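Local coordinates for profilin-2 (Acanthamoeba castellanii, PDB 2ACG), which binds monomeric actin, preventing or enhancing its polymerization depending on concentration, and binds PIP2, thereby limiting formation of IP3 and DG, at residues Gln18-Gly23 / Ala33-Ser38. Numbering follows the deposited sequence.
Sequences QAAIIG and AGFAVS
Phe35 packs against Gln18 and Ala20 from an extended run, residues 35-37, so that a segment without regular secondary structure lies on strand 18-23 by side chains, with no direct hydrogen bond between the two. With chi1 at 179°, CG of Phe35 lies opposite the backbone N, which carries the ring in against the strand with its CD2-CE2 edge turned to Ala20. The methyl of Ala20 meets the ring at this edge, near the ring plane, with CB 3.3 Å from Phe35 CE2. The carbonyl of the residue before it approaches obliquely, Ala19 O lying 3.3 Å from Phe35 CD2.

Gln18 and Phe35 run past one another in opposite directions, the amide plane tilted 29° from the ring. A bend at chi2 (-64°) folds the glutamine over the start of the loop, where Gln18 OE1 lies 3.1 Å from Phe35 CB and accepts a hydrogen bond from Ser32. At the other end of the amide, Gln18 NE2 donates to a water at 3.2 Å, which also receives a weak bond from Gly34 N.

Ile97 and Val99 of the neighbouring strand 94-100 also touch the phenylalanine. The chemistry is thus divided: apolar packing of Phe35 with Ala20, Ile97 and Val99 joins the loop to the central sheet of the profilin fold, while Gln18 bonds to Ser32, just before the segment, and its link to Gly34 through water is weak.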
ATOM      1  N   GLN A  18       8.604  -1.177  -4.979  1.00 11.16           N
ATOM      2  CA  GLN A  18       8.566   0.101  -4.247  1.00 10.41           C
ATOM      3  C   GLN A  18       7.619  -0.076  -3.070  1.00  9.57           C
ATOM      4  O   GLN A  18       6.693  -0.902  -3.157  1.00  9.30           O
ATOM      5  CB  GLN A  18       8.051   1.215  -5.180  1.00 13.63           C
ATOM      6  CG  GLN A  18       8.977   1.531  -6.349  1.00 15.17           C
ATOM      7  CD  GLN A  18      10.301   2.086  -5.832  1.00 17.78           C
ATOM      8  OE1 GLN A  18      10.368   2.710  -4.766  1.00 18.79           O
ATOM      9  NE2 GLN A  18      11.372   1.835  -6.576  1.00 17.12           N
ATOM     10  N   ALA A  19       7.822   0.686  -2.012  1.00  8.98           N
ATOM     11  CA  ALA A  19       6.960   0.521  -0.823  1.00  7.76           C
ATOM     12  C   ALA A  19       7.025   1.750   0.056  1.00  7.17           C
ATOM     13  O   ALA A  19       7.900   2.587  -0.136  1.00  6.91           O
ATOM     14  CB  ALA A  19       7.394  -0.749  -0.084  1.00  6.47           C
ATOM     15  N   ALA A  20       6.089   1.812   0.986  1.00  7.28           N
ATOM     16  CA  ALA A  20       5.982   2.936   1.930  1.00  8.10           C
ATOM     17  C   ALA A  20       5.068   2.524   3.081  1.00  8.34           C
ATOM     18  O   ALA A  20       4.387   1.492   3.011  1.00  8.50           O
ATOM     19  CB  ALA A  20       5.423   4.146   1.184  1.00  8.04           C
ATOM     20  N   ILE A  21       5.096   3.306   4.125  1.00  8.35           N
ATOM     21  CA  ILE A  21       4.300   3.158   5.339  1.00  8.51           C
ATOM     22  C   ILE A  21       3.779   4.584   5.605  1.00  8.81           C
ATOM     23  O   ILE A  21       4.607   5.457   5.907  1.00  9.56           O
ATOM     24  CB  ILE A  21       5.058   2.550   6.546  1.00  8.44           C
ATOM     25  CG1 ILE A  21       5.667   1.154   6.216  1.00  8.80           C
ATOM     26  CG2 ILE A  21       4.168   2.387   7.830  1.00  8.55           C
ATOM     27  CD1 ILE A  21       6.608   0.671   7.372  1.00  8.61           C
ATOM     28  N   ILE A  22       2.508   4.770   5.408  1.00  8.64           N
ATOM     29  CA  ILE A  22       1.802   6.056   5.596  1.00  7.89           C
ATOM     30  C   ILE A  22       1.120   6.058   6.957  1.00  7.65           C
ATOM     31  O   ILE A  22       0.909   4.980   7.551  1.00  8.00           O
ATOM     32  CB  ILE A  22       0.760   6.182   4.428  1.00  7.16           C
ATOM     33  CG1 ILE A  22       1.103   7.343   3.494  1.00  6.33           C
ATOM     34  CG2 ILE A  22      -0.723   6.131   4.814  1.00  7.18           C
ATOM     35  CD1 ILE A  22       2.266   6.973   2.541  1.00  8.13           C
ATOM     36  N   GLY A  23       0.802   7.222   7.437  1.00  7.72           N
ATOM     37  CA  GLY A  23       0.069   7.418   8.721  1.00  7.51           C
ATOM     38  C   GLY A  23      -1.408   7.481   8.312  1.00  7.22           C
ATOM     39  O   GLY A  23      -1.679   7.680   7.129  1.00  5.43           O
ATOM     40  N   ALA A  33      13.562   4.395  -1.978  1.00  8.33           N
ATOM     41  CA  ALA A  33      14.306   5.262  -2.869  1.00  8.30           C
ATOM     42  C   ALA A  33      13.489   5.942  -3.935  1.00  8.60           C
ATOM     43  O   ALA A  33      13.424   7.203  -3.922  1.00 10.42           O
ATOM     44  CB  ALA A  33      15.533   4.551  -3.429  1.00  7.92           C
ATOM     45  N   GLY A  34      12.887   5.260  -4.879  1.00  8.40           N
ATOM     46  CA  GLY A  34      12.149   5.932  -5.967  1.00  7.26           C
ATOM     47  C   GLY A  34      10.674   6.024  -5.785  1.00  7.53           C
ATOM     48  O   GLY A  34       9.890   5.939  -6.766  1.00  8.49           O
ATOM     49  N   PHE A  35      10.218   6.247  -4.559  1.00  7.13           N
ATOM     50  CA  PHE A  35       8.738   6.299  -4.369  1.00  6.30           C
ATOM     51  C   PHE A  35       8.399   7.372  -3.355  1.00  5.84           C
ATOM     52  O   PHE A  35       9.081   7.455  -2.344  1.00  6.47           O
ATOM     53  CB  PHE A  35       8.288   4.912  -3.961  1.00  5.97           C
ATOM     54  CG  PHE A  35       6.848   4.665  -3.679  1.00  5.74           C
ATOM     55  CD1 PHE A  35       5.956   4.435  -4.720  1.00  4.45           C
ATOM     56  CD2 PHE A  35       6.401   4.574  -2.358  1.00  6.44           C
ATOM     57  CE1 PHE A  35       4.628   4.165  -4.484  1.00  4.94           C
ATOM     58  CE2 PHE A  35       5.048   4.285  -2.101  1.00  7.93           C
ATOM     59  CZ  PHE A  35       4.161   4.084  -3.184  1.00  5.65           C
ATOM     60  N   ALA A  36       7.362   8.114  -3.620  1.00  5.93           N
ATOM     61  CA  ALA A  36       6.829   9.174  -2.787  1.00  6.11           C
ATOM     62  C   ALA A  36       5.343   9.325  -3.143  1.00  6.48           C
ATOM     63  O   ALA A  36       4.971   9.223  -4.327  1.00  6.76           O
ATOM     64  CB  ALA A  36       7.512  10.510  -2.965  1.00  6.12           C
ATOM     65  N   VAL A  37       4.588   9.554  -2.082  1.00  5.99           N
ATOM     66  CA  VAL A  37       3.125   9.749  -2.186  1.00  4.55           C
ATOM     67  C   VAL A  37       2.810  11.106  -1.548  1.00  4.05           C
ATOM     68  O   VAL A  37       3.361  11.439  -0.470  1.00  3.78           O
ATOM     69  CB  VAL A  37       2.426   8.508  -1.621  1.00  2.80           C
ATOM     70  CG1 VAL A  37       3.000   8.076  -0.285  1.00  2.96           C
ATOM     71  CG2 VAL A  37       0.917   8.721  -1.451  1.00  2.92           C
ATOM     72  N   SER A  38       2.009  11.886  -2.239  1.00  3.39           N
ATOM     73  CA  SER A  38       1.656  13.237  -1.735  1.00  4.71           C
ATOM     74  C   SER A  38       0.689  13.128  -0.560  1.00  4.20           C
ATOM     75  O   SER A  38      -0.093  12.170  -0.540  1.00  5.93           O
ATOM     76  CB  SER A  38       0.989  14.053  -2.843  1.00  4.75           C
ATOM     77  OG  SER A  38       0.216  13.197  -3.676  1.00  6.46           O
TER
HETATM   78  O   HOH W   1      14.401   2.881  -6.172  1.00 18.91           O